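Local atomic coordinates of MccF (Escherichia coli, PDB entry 4IIY), a protein that confers self-immunity to microcin C7, probably by acting as a serine peptidase of the LD-carboxypeptidase (S66) type. Residues N245-T250 with V279-S284; I266-D271 with F334-T339; S272-A277 with G301-F306. The protein carries 1 engineered substitution. One frame throughout, in Å; residues are numbered along the deposited sequence. Where two conformers were deposited one is given.

How the contacts relate
The three contacts lie close together, with centres about 12 Å apart for contacts 1 and 2 and about 11 Å for the other two pairs. All belong to the C-terminal LD-carboxypeptidase family region, and each touches the bound glutamyl sulfamoyl inosine. The segments follow one another as 245-250, 266-271, 272-277, 279-284, 301-306 and 334-339, so contact 1 crosses the other two along the chain, while contact 3 is nested within contact 2. Strands 236-245, 266-270, 297-301 and 330-334 are parallel neighbours in one mixed sheet. The contacts join residues at and just beyond the C-terminal ends of these strands, and helix 276-288 enters contacts 1 and 3. The predicted charge-relay pair of contact 2 is flanked by ligand-binding residues.

Contact 1: residues N245-T250 with V279-S284; sequences NLNTLT and VERLFS. With 1EI (5'-O-(L-alpha-glutamylsulfamoyl)inosine), chain K.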
loop_
_atom_site.group_PDB
_atom_site.type_symbol
_atom_site.label_atom_id
_atom_site.label_comp_id
_atom_site.label_asym_id
_atom_site.label_seq_id
_atom_site.Cartn_x
_atom_site.Cartn_y
_atom_site.Cartn_z
ATOM N N ASN B 245 11.784 -0.273 2.963
ATOM C CA ASN B 245 10.617 0.565 3.207
ATOM C C ASN B 245 9.360 -0.287 3.114
ATOM O O ASN B 245 9.057 -0.854 2.064
ATOM C CB ASN B 245 10.578 1.717 2.203
ATOM C CG ASN B 245 9.426 2.676 2.454
ATOM O OD1 ASN B 245 8.339 2.536 1.872
ATOM N ND2 ASN B 245 9.657 3.672 3.303
ATOM N N LEU B 246 8.619 -0.372 4.210
ATOM C CA LEU B 246 7.520 -1.326 4.300
ATOM C C LEU B 246 6.369 -0.981 3.360
ATOM O O LEU B 246 5.858 -1.847 2.654
ATOM C CB LEU B 246 7.053 -1.465 5.748
ATOM C CG LEU B 246 5.872 -2.394 6.003
ATOM C CD1 LEU B 246 6.115 -3.791 5.438
ATOM C CD2 LEU B 246 5.580 -2.441 7.509
ATOM N N ASN B 247 5.962 0.285 3.321
ATOM C CA ASN B 247 4.917 0.649 2.385
ATOM C C ASN B 247 5.311 0.290 0.945
ATOM O O ASN B 247 4.489 -0.192 0.160
ATOM C CB ASN B 247 4.589 2.132 2.505
ATOM C CG ASN B 247 3.295 2.492 1.814
ATOM O OD1 ASN B 247 2.239 1.963 2.143
ATOM N ND2 ASN B 247 3.373 3.390 0.842
ATOM N N THR B 248 6.564 0.535 0.578
ATOM C CA THR B 248 7.014 0.201 -0.771
ATOM C C THR B 248 6.969 -1.304 -1.062
ATOM O O THR B 248 6.675 -1.719 -2.188
ATOM C CB THR B 248 8.429 0.743 -1.024
ATOM O OG1 THR B 248 8.417 2.162 -0.866
ATOM C CG2 THR B 248 8.903 0.417 -2.434
ATOM N N LEU B 249 7.246 -2.130 -0.058
ATOM C CA LEU B 249 7.208 -3.576 -0.250
ATOM C C LEU B 249 5.833 -4.056 -0.723
ATOM O O LEU B 249 5.737 -5.070 -1.413
ATOM C CB LEU B 249 7.626 -4.315 1.023
ATOM C CG LEU B 249 9.111 -4.201 1.379
ATOM C CD1 LEU B 249 9.373 -4.801 2.759
ATOM C CD2 LEU B 249 10.016 -4.851 0.331
ATOM N N THR B 250 4.774 -3.348 -0.354
ATOM C CA THR B 250 3.450 -3.723 -0.832
ATOM C C THR B 250 3.353 -3.731 -2.366
ATOM O O THR B 250 2.500 -4.422 -2.923
ATOM C CB THR B 250 2.310 -2.836 -0.258
ATOM O OG1 THR B 250 2.388 -1.508 -0.789
ATOM C CG2 THR B 250 2.342 -2.801 1.267
ATOM N N VAL B 279 0.193 2.687 9.611
ATOM C CA VAL B 279 1.155 1.817 10.273
ATOM C C VAL B 279 0.498 0.545 10.825
ATOM O O VAL B 279 1.036 -0.552 10.653
ATOM C CB VAL B 279 1.967 2.593 11.333
ATOM C CG1 VAL B 279 2.739 1.659 12.237
ATOM C CG2 VAL B 279 2.911 3.581 10.646
ATOM N N GLU B 280 -0.675 0.665 11.441
ATOM C CA GLU B 280 -1.390 -0.529 11.882
ATOM C C GLU B 280 -1.691 -1.454 10.700
ATOM O O GLU B 280 -1.514 -2.672 10.781
ATOM C CB GLU B 280 -2.683 -0.177 12.631
ATOM C CG GLU B 280 -3.393 -1.447 13.124
ATOM C CD GLU B 280 -4.762 -1.224 13.753
ATOM O OE1 GLU B 280 -4.969 -0.205 14.450
ATOM O OE2 GLU B 280 -5.647 -2.093 13.547
ATOM N N ARG B 281 -2.149 -0.879 9.592
ATOM C CA ARG B 281 -2.477 -1.672 8.411
ATOM C C ARG B 281 -1.270 -2.465 7.903
ATOM O O ARG B 281 -1.377 -3.651 7.577
ATOM C CB ARG B 281 -3.001 -0.758 7.303
ATOM C CG ARG B 281 -3.535 -1.481 6.100
ATOM C CD ARG B 281 -4.170 -0.481 5.123
ATOM N NE ARG B 281 -3.173 0.122 4.244
ATOM C CZ ARG B 281 -2.655 -0.511 3.200
ATOM N NH1 ARG B 281 -3.055 -1.744 2.928
ATOM N NH2 ARG B 281 -1.747 0.080 2.434
ATOM N N LEU B 282 -0.117 -1.804 7.827
ATOM C CA LEU B 282 1.084 -2.451 7.306
ATOM C C LEU B 282 1.618 -3.519 8.261
ATOM O O LEU B 282 2.063 -4.580 7.820
ATOM C CB LEU B 282 2.161 -1.409 6.990
ATOM C CG LEU B 282 1.814 -0.447 5.855
ATOM C CD1 LEU B 282 2.806 0.711 5.831
ATOM C CD2 LEU B 282 1.794 -1.150 4.502
ATOM N N PHE B 283 1.565 -3.259 9.566
ATOM C CA PHE B 283 1.991 -4.269 10.530
ATOM C C PHE B 283 1.042 -5.476 10.468
ATOM O O PHE B 283 1.489 -6.629 10.519
ATOM C CB PHE B 283 2.016 -3.706 11.956
ATOM C CG PHE B 283 3.151 -2.742 12.251
ATOM C CD1 PHE B 283 4.266 -2.645 11.434
ATOM C CD2 PHE B 283 3.087 -1.944 13.386
ATOM C CE1 PHE B 283 5.298 -1.752 11.750
ATOM C CE2 PHE B 283 4.103 -1.070 13.717
ATOM C CZ PHE B 283 5.215 -0.978 12.904
ATOM N N SER B 284 -0.264 -5.232 10.360
ATOM C CA SER B 284 -1.201 -6.348 10.227
ATOM C C SER B 284 -0.996 -7.136 8.926
ATOM O O SER B 284 -1.138 -8.352 8.927
ATOM C CB SER B 284 -2.652 -5.899 10.400
ATOM O OG SER B 284 -2.935 -5.761 11.792
HETATM O O6 1EI K . 9.520 19.460 -0.470
HETATM C C6 1EI K . 10.084 18.779 0.415
HETATM N N1 1EI K . 10.351 19.294 1.633
HETATM C C2 1EI K . 10.959 18.575 2.592
HETATM N N3 1EI K . 11.351 17.302 2.421
HETATM C C5 1EI K . 10.481 17.385 0.149
HETATM C C4 1EI K . 11.139 16.677 1.243
HETATM N N7 1EI K . 10.415 16.523 -0.886
HETATM C C8 1EI K . 10.979 15.358 -0.488
HETATM N N9 1EI K . 11.405 15.461 0.780
HETATM C "C1'" 1EI K . 12.060 14.405 1.570
HETATM O "O4'" 1EI K . 12.835 13.537 0.755
HETATM C "C2'" 1EI K . 10.987 13.538 2.194
HETATM O "O2'" 1EI K . 10.642 14.040 3.485
HETATM C "C3'" 1EI K . 11.644 12.178 2.272
HETATM O "O3'" 1EI K . 12.080 11.935 3.607
HETATM C "C4'" 1EI K . 12.867 12.254 1.375
HETATM C "C5'" 1EI K . 12.876 11.145 0.331
HETATM O "O5'" 1EI K . 11.752 11.261 -0.547
HETATM S SBF 1EI K . 11.371 10.051 -1.409
HETATM O OAE 1EI K . 10.788 10.531 -2.644
HETATM O OAF 1EI K . 12.587 9.315 -1.633
HETATM N NAQ 1EI K . 10.376 9.215 -0.569
HETATM C C 1EI K . 9.882 7.997 -0.877
HETATM O O 1EI K . 10.136 7.316 -1.864
HETATM C CA 1EI K . 8.945 7.395 0.131
HETATM N N 1EI K . 8.662 8.338 1.200
HETATM C CB 1EI K . 7.667 6.936 -0.562
HETATM C CG 1EI K . 7.144 5.639 0.048
HETATM C CD 1EI K . 6.383 5.921 1.324
HETATM O OE1 1EI K . 6.557 7.013 1.904
HETATM O OE2 1EI K . 5.607 5.047 1.746
#
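Leu282 lays its isobutyl side chain against Leu246, the two running past each other in opposite directions, with Leu246 CD2 3.6 Å from Leu282 CB. The same CD2 also comes 4.1 Å from Phe283 CD1. Further out, the two Leu282 methyls part company: CD2 meets Thr250 CG2 at 3.7 Å, and CD1 lies beside Asn247 CB and OD1. No hydrogen bond crosses this buried interface. Polar bonds instead shape the 245-250 turn from within. Asn245 OD1 caps the short helix by accepting from Thr248 N at 3.0 Å, and it takes a second bond from Thr248 OG1, which approaches from above the carbonyl plane. Thr250 OG1 reaches back to Asn247 O at 2.7 Å, and this directs CG2 toward Leu282. On the pocket side, Asn247 holds its amide anti to the backbone N (chi1 -166°), and ND2 donates to OE2 of the ligand's glutamyl carboxylate at 2.9 Å. The guanidinium of Arg281 has its main polar partner in Thr250 of the second subunit. The contact thus joins two helices, 246-249 and 276-288, that follow the adjacent parallel strands 236-245 and 266-270, with helix 315-323 packing on Phe283.

Contact 2: residues I266-D271 with F334-T339; sequences ILFIED and FDCSHT. With 1EI (5'-O-(L-alpha-glutamylsulfamoyl)inosine), chain K; EDO (1,2-ethanediol), chain L.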
loop_
_atom_site.group_PDB
_atom_site.type_symbol
_atom_site.label_atom_id
_atom_site.label_comp_id
_atom_site.label_asym_id
_atom_site.label_seq_id
_atom_site.Cartn_x
_atom_site.Cartn_y
_atom_site.Cartn_z
ATOM N N ILE B 266 16.141 -11.635 10.232
ATOM C CA ILE B 266 15.862 -10.389 10.938
ATOM C C ILE B 266 15.113 -9.463 9.981
ATOM O O ILE B 266 15.610 -9.163 8.902
ATOM C CB ILE B 266 17.162 -9.715 11.434
ATOM C CG1 ILE B 266 17.826 -10.583 12.505
ATOM C CG2 ILE B 266 16.881 -8.310 11.966
ATOM C CD1 ILE B 266 19.181 -10.074 12.966
ATOM N N LEU B 267 13.919 -9.029 10.363
ATOM C CA LEU B 267 13.144 -8.139 9.508
ATOM C C LEU B 267 13.559 -6.707 9.753
ATOM O O LEU B 267 13.514 -6.248 10.890
ATOM C CB LEU B 267 11.650 -8.274 9.808
ATOM C CG LEU B 267 10.740 -7.356 8.984
ATOM C CD1 LEU B 267 10.706 -7.816 7.543
ATOM C CD2 LEU B 267 9.344 -7.333 9.579
ATOM N N PHE B 268 13.947 -5.996 8.694
ATOM C CA PHE B 268 14.229 -4.565 8.765
ATOM C C PHE B 268 13.120 -3.825 8.018
ATOM O O PHE B 268 12.891 -4.078 6.828
ATOM C CB PHE B 268 15.593 -4.260 8.129
ATOM C CG PHE B 268 15.790 -2.808 7.801
ATOM C CD1 PHE B 268 15.874 -1.863 8.809
ATOM C CD2 PHE B 268 15.876 -2.385 6.484
ATOM C CE1 PHE B 268 16.037 -0.507 8.501
ATOM C CE2 PHE B 268 16.044 -1.037 6.174
ATOM C CZ PHE B 268 16.125 -0.102 7.185
ATOM N N ILE B 269 12.438 -2.925 8.722
ATOM C CA ILE B 269 11.364 -2.141 8.119
ATOM C C ILE B 269 11.416 -0.696 8.607
ATOM O O ILE B 269 11.712 -0.416 9.784
ATOM C CB ILE B 269 9.965 -2.732 8.398
ATOM C CG1 ILE B 269 9.856 -3.146 9.864
ATOM C CG2 ILE B 269 9.692 -3.906 7.471
ATOM C CD1 ILE B 269 8.438 -3.507 10.298
ATOM N N GLU B 270 11.157 0.231 7.692
ATOM C CA GLU B 270 11.009 1.636 8.057
ATOM C C GLU B 270 9.924 2.248 7.195
ATOM O O GLU B 270 9.673 1.793 6.073
ATOM C CB GLU B 270 12.334 2.397 7.915
ATOM C CG GLU B 270 12.875 2.530 6.491
ATOM C CD GLU B 270 12.415 3.796 5.761
ATOM O OE1 GLU B 270 12.094 4.818 6.421
ATOM O OE2 GLU B 270 12.382 3.776 4.501
ATOM N N ASP B 271 9.266 3.272 7.723
ATOM C CA ASP B 271 8.301 4.044 6.947
ATOM C C ASP B 271 8.476 5.533 7.245
ATOM O O ASP B 271 9.171 5.907 8.184
ATOM C CB ASP B 271 6.849 3.600 7.204
ATOM C CG ASP B 271 6.461 2.348 6.430
ATOM O OD1 ASP B 271 6.521 2.398 5.183
ATOM O OD2 ASP B 271 6.082 1.332 7.058
ATOM N N PHE B 334 16.442 2.326 14.777
ATOM C CA PHE B 334 17.704 2.286 14.043
ATOM C C PHE B 334 17.768 3.458 13.054
ATOM O O PHE B 334 16.765 3.798 12.412
ATOM C CB PHE B 334 17.846 0.930 13.328
ATOM C CG PHE B 334 19.202 0.675 12.704
ATOM C CD1 PHE B 334 20.375 0.800 13.433
ATOM C CD2 PHE B 334 19.288 0.240 11.392
ATOM C CE1 PHE B 334 21.605 0.534 12.847
ATOM C CE2 PHE B 334 20.510 -0.038 10.806
ATOM C CZ PHE B 334 21.675 0.113 11.538
ATOM N N ASP B 335 18.945 4.068 12.943
ATOM C CA ASP B 335 19.139 5.247 12.103
ATOM C C ASP B 335 19.438 4.863 10.659
ATOM O O ASP B 335 20.481 5.211 10.102
ATOM C CB ASP B 335 20.253 6.126 12.672
ATOM C CG ASP B 335 19.896 6.687 14.030
ATOM O OD1 ASP B 335 19.058 7.616 14.086
ATOM O OD2 ASP B 335 20.427 6.177 15.047
ATOM N N CYS B 336 18.500 4.148 10.053
ATOM C CA CYS B 336 18.611 3.780 8.648
ATOM C C CYS B 336 17.212 3.898 8.074
ATOM O O CYS B 336 16.455 2.917 8.022
ATOM C CB CYS B 336 19.195 2.369 8.504
ATOM S SG CYS B 336 19.563 1.874 6.814
ATOM N N SER B 337 16.849 5.116 7.693
ATOM C CA SER B 337 15.467 5.435 7.374
ATOM C C SER B 337 15.432 6.793 6.697
ATOM O O SER B 337 16.433 7.214 6.117
ATOM C CB SER B 337 14.624 5.441 8.650
ATOM O OG SER B 337 14.989 6.523 9.485
ATOM N N HIS B 338 14.288 7.473 6.763
ATOM C CA HIS B 338 14.158 8.809 6.194
ATOM C C HIS B 338 14.673 9.913 7.131
ATOM O O HIS B 338 14.728 11.081 6.731
ATOM C CB HIS B 338 12.699 9.115 5.864
ATOM C CG HIS B 338 12.154 8.390 4.671
ATOM N ND1 HIS B 338 12.031 7.017 4.598
ATOM C CD2 HIS B 338 11.636 8.873 3.519
ATOM C CE1 HIS B 338 11.475 6.689 3.439
ATOM N NE2 HIS B 338 11.227 7.798 2.768
ATOM N N THR B 339 15.014 9.581 8.375
ATOM C CA THR B 339 15.554 10.599 9.281
ATOM C C THR B 339 17.034 10.870 8.972
ATOM O O THR B 339 17.691 10.079 8.302
ATOM C CB THR B 339 15.367 10.197 10.753
ATOM O OG1 THR B 339 16.055 8.962 11.003
ATOM C CG2 THR B 339 13.888 10.000 11.074
HETATM O O6 1EI K . 9.520 19.460 -0.470
HETATM C C6 1EI K . 10.084 18.779 0.415
HETATM N N1 1EI K . 10.351 19.294 1.633
HETATM C C2 1EI K . 10.959 18.575 2.592
HETATM N N3 1EI K . 11.351 17.302 2.421
HETATM C C5 1EI K . 10.481 17.385 0.149
HETATM C C4 1EI K . 11.139 16.677 1.243
HETATM N N7 1EI K . 10.415 16.523 -0.886
HETATM C C8 1EI K . 10.979 15.358 -0.488
HETATM N N9 1EI K . 11.405 15.461 0.780
HETATM C "C1'" 1EI K . 12.060 14.405 1.570
HETATM O "O4'" 1EI K . 12.835 13.537 0.755
HETATM C "C2'" 1EI K . 10.987 13.538 2.194
HETATM O "O2'" 1EI K . 10.642 14.040 3.485
HETATM C "C3'" 1EI K . 11.644 12.178 2.272
HETATM O "O3'" 1EI K . 12.080 11.935 3.607
HETATM C "C4'" 1EI K . 12.867 12.254 1.375
HETATM C "C5'" 1EI K . 12.876 11.145 0.331
HETATM O "O5'" 1EI K . 11.752 11.261 -0.547
HETATM S SBF 1EI K . 11.371 10.051 -1.409
HETATM O OAE 1EI K . 10.788 10.531 -2.644
HETATM O OAF 1EI K . 12.587 9.315 -1.633
HETATM N NAQ 1EI K . 10.376 9.215 -0.569
HETATM C C 1EI K . 9.882 7.997 -0.877
HETATM O O 1EI K . 10.136 7.316 -1.864
HETATM C CA 1EI K . 8.945 7.395 0.131
HETATM N N 1EI K . 8.662 8.338 1.200
HETATM C CB 1EI K . 7.667 6.936 -0.562
HETATM C CG 1EI K . 7.144 5.639 0.048
HETATM C CD 1EI K . 6.383 5.921 1.324
HETATM O OE1 1EI K . 6.557 7.013 1.904
HETATM O OE2 1EI K . 5.607 5.047 1.746
HETATM C C1 EDO L . 9.103 2.018 11.174
HETATM O O1 EDO L . 9.591 3.288 10.707
HETATM C C2 EDO L . 7.952 2.179 12.155
HETATM O O2 EDO L . 6.801 2.694 11.469
HETATM O O HOH W 1 11.696 7.237 8.317
#
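His338 turns ND1 toward the carboxylate of Glu270, donating to OE1 at 2.9 Å with an N-H...O angle of 154°. The oxygen is met on its syn side and lies near the imidazole plane; carboxylate and ring planes are 31° apart. At the other end of the ring, NE2 accepts from the ligand's amino N at 3.1 Å, so the imidazole is gripped at both nitrogens. Glu270 reaches the histidine through a bend at chi2 (91°), and its OE1 also touches Ser337 CB at 3.4 Å. The second shell fixes this carboxylate, for OE2 is hydrogen-bonded to Tyr164 OH and Asn245 ND2. A water accepts a hydrogen bond from His338 N at 3.0 Å and lies within hydrogen-bonding distance of Asp271 O, probably bridging the two backbones. Before the histidine, Ser337 OG accepts from Thr339 N in an ST turn and is bonded to Lys302 O as well. Farther out, the edge of the Phe268 ring faces Cys336 O, with CZ 3.2 Å from that oxygen, a buried carbonyl that has no hydrogen-bonding partner. Cys336 SG adds an oblique sulfur-aromatic contact, 5.0 Å from the Phe268 ring centroid. Glu270 and His338 are the predicted charge-relay residues, and His338 packs on Ala145, the engineered residue at the predicted nucleophile position. Their geometry is consistent with a Ser-His-Glu catalytic triad in the unaltered enzyme.

Contact 3: residues S272-A277 with G301-F306; sequences SRKSIA and GKHELF. With 1EI (5'-O-(L-alpha-glutamylsulfamoyl)inosine), chain K; EDO (1,2-ethanediol), chain L.
Glu304 and Ser272 meet at the C-terminal ends of the strands of a beta-alpha-beta unit, strand 266-270, helix 276-288 and strand 297-301, where the loop leading into the helix packs on the loop leaving the second strand. Glu304 leaves the backbone with CG anti to N (chi1 175°) and stays extended. Its CB lies 4.0 Å from Ser272 OG, and CD comes up to the ligand's ribose. At the tip, OE1 accepts from Ser272 OG at 2.6 Å, on its anti side, and from ribose O3' at 2.7 Å, while OE2 accepts from O2' at 2.9 Å. The carboxylate therefore binds both hydroxyls of the ribose diol, with Ser272 helping to fix its rotation. Arg273 extends alongside Leu305, whose CD1 sits over the centre of one guanidinium face. NH1 adds a weak bond to O2' and is also bonded to Ser210 OG.

The backbones are joined by Arg273 N donating to Glu304 O at 2.7 Å. Next to this bond, Lys274 N donates to His303 NE2 at 3.0 Å, almost exactly in the imidazole plane. That ring is sandwiched between Ser272 N on one face and Phe306 CD1 on the other, and its ND1 is hydrogen-bonded to a 1,2-ethanediol probably derived from the crystallisation liquor. The Lys274 chain, bent at chi2 (-54°), carries NZ away from His303 to the ligand's glutamyl carboxylate, where it bonds OE2 at 2.9 Å. Past Lys274 O, which its CD1 touches, the Phe306 ring meets the start of the helix, its CZ 3.5 Å from Ile276 CB.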
loop_
_atom_site.group_PDB
_atom_site.type_symbol
_atom_site.label_atom_id
_atom_site.label_comp_id
_atom_site.label_asym_id
_atom_site.label_seq_id
_atom_site.Cartn_x
_atom_site.Cartn_y
_atom_site.Cartn_z
ATOM N N SER B 272 7.822 6.363 6.438
ATOM C CA SER B 272 7.957 7.811 6.495
ATOM C C SER B 272 6.618 8.523 6.379
ATOM O O SER B 272 5.825 8.226 5.493
ATOM C CB SER B 272 8.866 8.282 5.353
ATOM O OG SER B 272 8.712 9.680 5.101
ATOM N N ARG B 273 6.393 9.477 7.280
ATOM C CA ARG B 273 5.264 10.400 7.211
ATOM C C ARG B 273 3.922 9.691 7.134
ATOM O O ARG B 273 2.995 10.168 6.470
ATOM C CB ARG B 273 5.430 11.379 6.040
ATOM C CG ARG B 273 6.684 12.238 6.143
ATOM C CD ARG B 273 6.847 13.117 4.911
ATOM N NE ARG B 273 6.325 14.458 5.157
ATOM C CZ ARG B 273 7.034 15.578 5.047
ATOM N NH1 ARG B 273 8.308 15.539 4.669
ATOM N NH2 ARG B 273 6.461 16.744 5.308
ATOM N N LYS B 274 3.805 8.563 7.824
ATOM C CA LYS B 274 2.538 7.852 7.832
ATOM C C LYS B 274 1.694 8.156 9.049
ATOM O O LYS B 274 2.200 8.505 10.123
ATOM C CB LYS B 274 2.751 6.337 7.778
ATOM C CG LYS B 274 3.538 5.859 6.585
ATOM C CD LYS B 274 2.944 6.344 5.271
ATOM C CE LYS B 274 3.694 5.744 4.095
ATOM N NZ LYS B 274 3.321 6.397 2.826
ATOM N N SER B 275 0.390 7.998 8.865
ATOM C CA SER B 275 -0.533 7.973 9.982
ATOM C C SER B 275 -0.417 6.649 10.732
ATOM O O SER B 275 -0.052 5.607 10.161
ATOM C CB SER B 275 -1.960 8.121 9.471
ATOM O OG SER B 275 -2.345 6.956 8.763
ATOM N N ILE B 276 -0.739 6.694 12.010
ATOM C CA ILE B 276 -0.835 5.502 12.822
ATOM C C ILE B 276 -1.817 4.507 12.190
ATOM O O ILE B 276 -1.599 3.298 12.266
ATOM C CB ILE B 276 -1.194 5.882 14.282
ATOM C CG1 ILE B 276 -1.242 4.648 15.177
ATOM C CG2 ILE B 276 -2.501 6.676 14.346
ATOM C CD1 ILE B 276 -1.176 4.980 16.658
ATOM N N ALA B 277 -2.871 5.002 11.543
ATOM C CA ALA B 277 -3.804 4.111 10.846
ATOM C C ALA B 277 -3.095 3.270 9.789
ATOM O O ALA B 277 -3.315 2.056 9.695
ATOM C CB ALA B 277 -4.942 4.902 10.229
ATOM N N GLY B 301 13.300 1.129 11.666
ATOM C CA GLY B 301 13.986 2.390 11.438
ATOM C C GLY B 301 13.192 3.534 12.053
ATOM O O GLY B 301 11.961 3.462 12.159
ATOM N N LYS B 302 13.867 4.603 12.467
ATOM C CA LYS B 302 13.129 5.762 12.970
ATOM C C LYS B 302 12.141 6.230 11.903
ATOM O O LYS B 302 12.498 6.370 10.734
ATOM C CB LYS B 302 14.065 6.919 13.327
ATOM C CG LYS B 302 14.965 6.679 14.535
ATOM C CD LYS B 302 15.627 7.992 14.960
ATOM C CE LYS B 302 16.352 7.873 16.287
ATOM N NZ LYS B 302 17.497 6.927 16.213
ATOM N N HIS B 303 10.917 6.526 12.321
ATOM C CA HIS B 303 9.848 6.927 11.413
ATOM C C HIS B 303 9.794 8.446 11.294
ATOM O O HIS B 303 9.479 9.131 12.272
ATOM C CB HIS B 303 8.504 6.420 11.958
ATOM C CG HIS B 303 7.373 6.496 10.976
ATOM N ND1 HIS B 303 6.661 5.381 10.593
ATOM C CD2 HIS B 303 6.812 7.545 10.318
ATOM C CE1 HIS B 303 5.725 5.731 9.722
ATOM N NE2 HIS B 303 5.792 7.041 9.541
ATOM N N GLU B 304 10.070 8.987 10.112
ATOM C CA GLU B 304 10.062 10.433 9.884
ATOM C C GLU B 304 8.661 11.021 10.081
ATOM O O GLU B 304 7.727 10.649 9.371
ATOM C CB GLU B 304 10.536 10.711 8.458
ATOM C CG GLU B 304 10.464 12.171 8.017
ATOM C CD GLU B 304 10.805 12.361 6.544
ATOM O OE1 GLU B 304 10.468 11.494 5.710
ATOM O OE2 GLU B 304 11.442 13.389 6.216
ATOM N N LEU B 305 8.513 11.928 11.047
ATOM C CA LEU B 305 7.271 12.684 11.226
ATOM C C LEU B 305 6.036 11.771 11.282
ATOM O O LEU B 305 5.042 11.994 10.594
ATOM C CB LEU B 305 7.140 13.750 10.132
ATOM C CG LEU B 305 8.271 14.782 10.097
ATOM C CD1 LEU B 305 8.198 15.654 8.856
ATOM C CD2 LEU B 305 8.232 15.638 11.354
ATOM N N PHE B 306 6.103 10.749 12.126
ATOM C CA PHE B 306 4.967 9.868 12.369
ATOM C C PHE B 306 3.783 10.679 12.906
ATOM O O PHE B 306 3.951 11.532 13.775
ATOM C CB PHE B 306 5.377 8.807 13.389
ATOM C CG PHE B 306 4.293 7.836 13.751
ATOM C CD1 PHE B 306 3.709 7.025 12.791
ATOM C CD2 PHE B 306 3.886 7.704 15.069
ATOM C CE1 PHE B 306 2.715 6.114 13.143
ATOM C CE2 PHE B 306 2.900 6.789 15.419
ATOM C CZ PHE B 306 2.322 5.992 14.455
HETATM O O6 1EI K . 9.520 19.460 -0.470
HETATM C C6 1EI K . 10.084 18.779 0.415
HETATM N N1 1EI K . 10.351 19.294 1.633
HETATM C C2 1EI K . 10.959 18.575 2.592
HETATM N N3 1EI K . 11.351 17.302 2.421
HETATM C C5 1EI K . 10.481 17.385 0.149
HETATM C C4 1EI K . 11.139 16.677 1.243
HETATM N N7 1EI K . 10.415 16.523 -0.886
HETATM C C8 1EI K . 10.979 15.358 -0.488
HETATM N N9 1EI K . 11.405 15.461 0.780
HETATM C "C1'" 1EI K . 12.060 14.405 1.570
HETATM O "O4'" 1EI K . 12.835 13.537 0.755
HETATM C "C2'" 1EI K . 10.987 13.538 2.194
HETATM O "O2'" 1EI K . 10.642 14.040 3.485
HETATM C "C3'" 1EI K . 11.644 12.178 2.272
HETATM O "O3'" 1EI K . 12.080 11.935 3.607
HETATM C "C4'" 1EI K . 12.867 12.254 1.375
HETATM C "C5'" 1EI K . 12.876 11.145 0.331
HETATM O "O5'" 1EI K . 11.752 11.261 -0.547
HETATM S SBF 1EI K . 11.371 10.051 -1.409
HETATM O OAE 1EI K . 10.788 10.531 -2.644
HETATM O OAF 1EI K . 12.587 9.315 -1.633
HETATM N NAQ 1EI K . 10.376 9.215 -0.569
HETATM C C 1EI K . 9.882 7.997 -0.877
HETATM O O 1EI K . 10.136 7.316 -1.864
HETATM C CA 1EI K . 8.945 7.395 0.131
HETATM N N 1EI K . 8.662 8.338 1.200
HETATM C CB 1EI K . 7.667 6.936 -0.562
HETATM C CG 1EI K . 7.144 5.639 0.048
HETATM C CD 1EI K . 6.383 5.921 1.324
HETATM O OE1 1EI K . 6.557 7.013 1.904
HETATM O OE2 1EI K . 5.607 5.047 1.746
HETATM C C1 EDO L . 9.103 2.018 11.174
HETATM O O1 EDO L . 9.591 3.288 10.707
HETATM C C2 EDO L . 7.952 2.179 12.155
HETATM O O2 EDO L . 6.801 2.694 11.469
#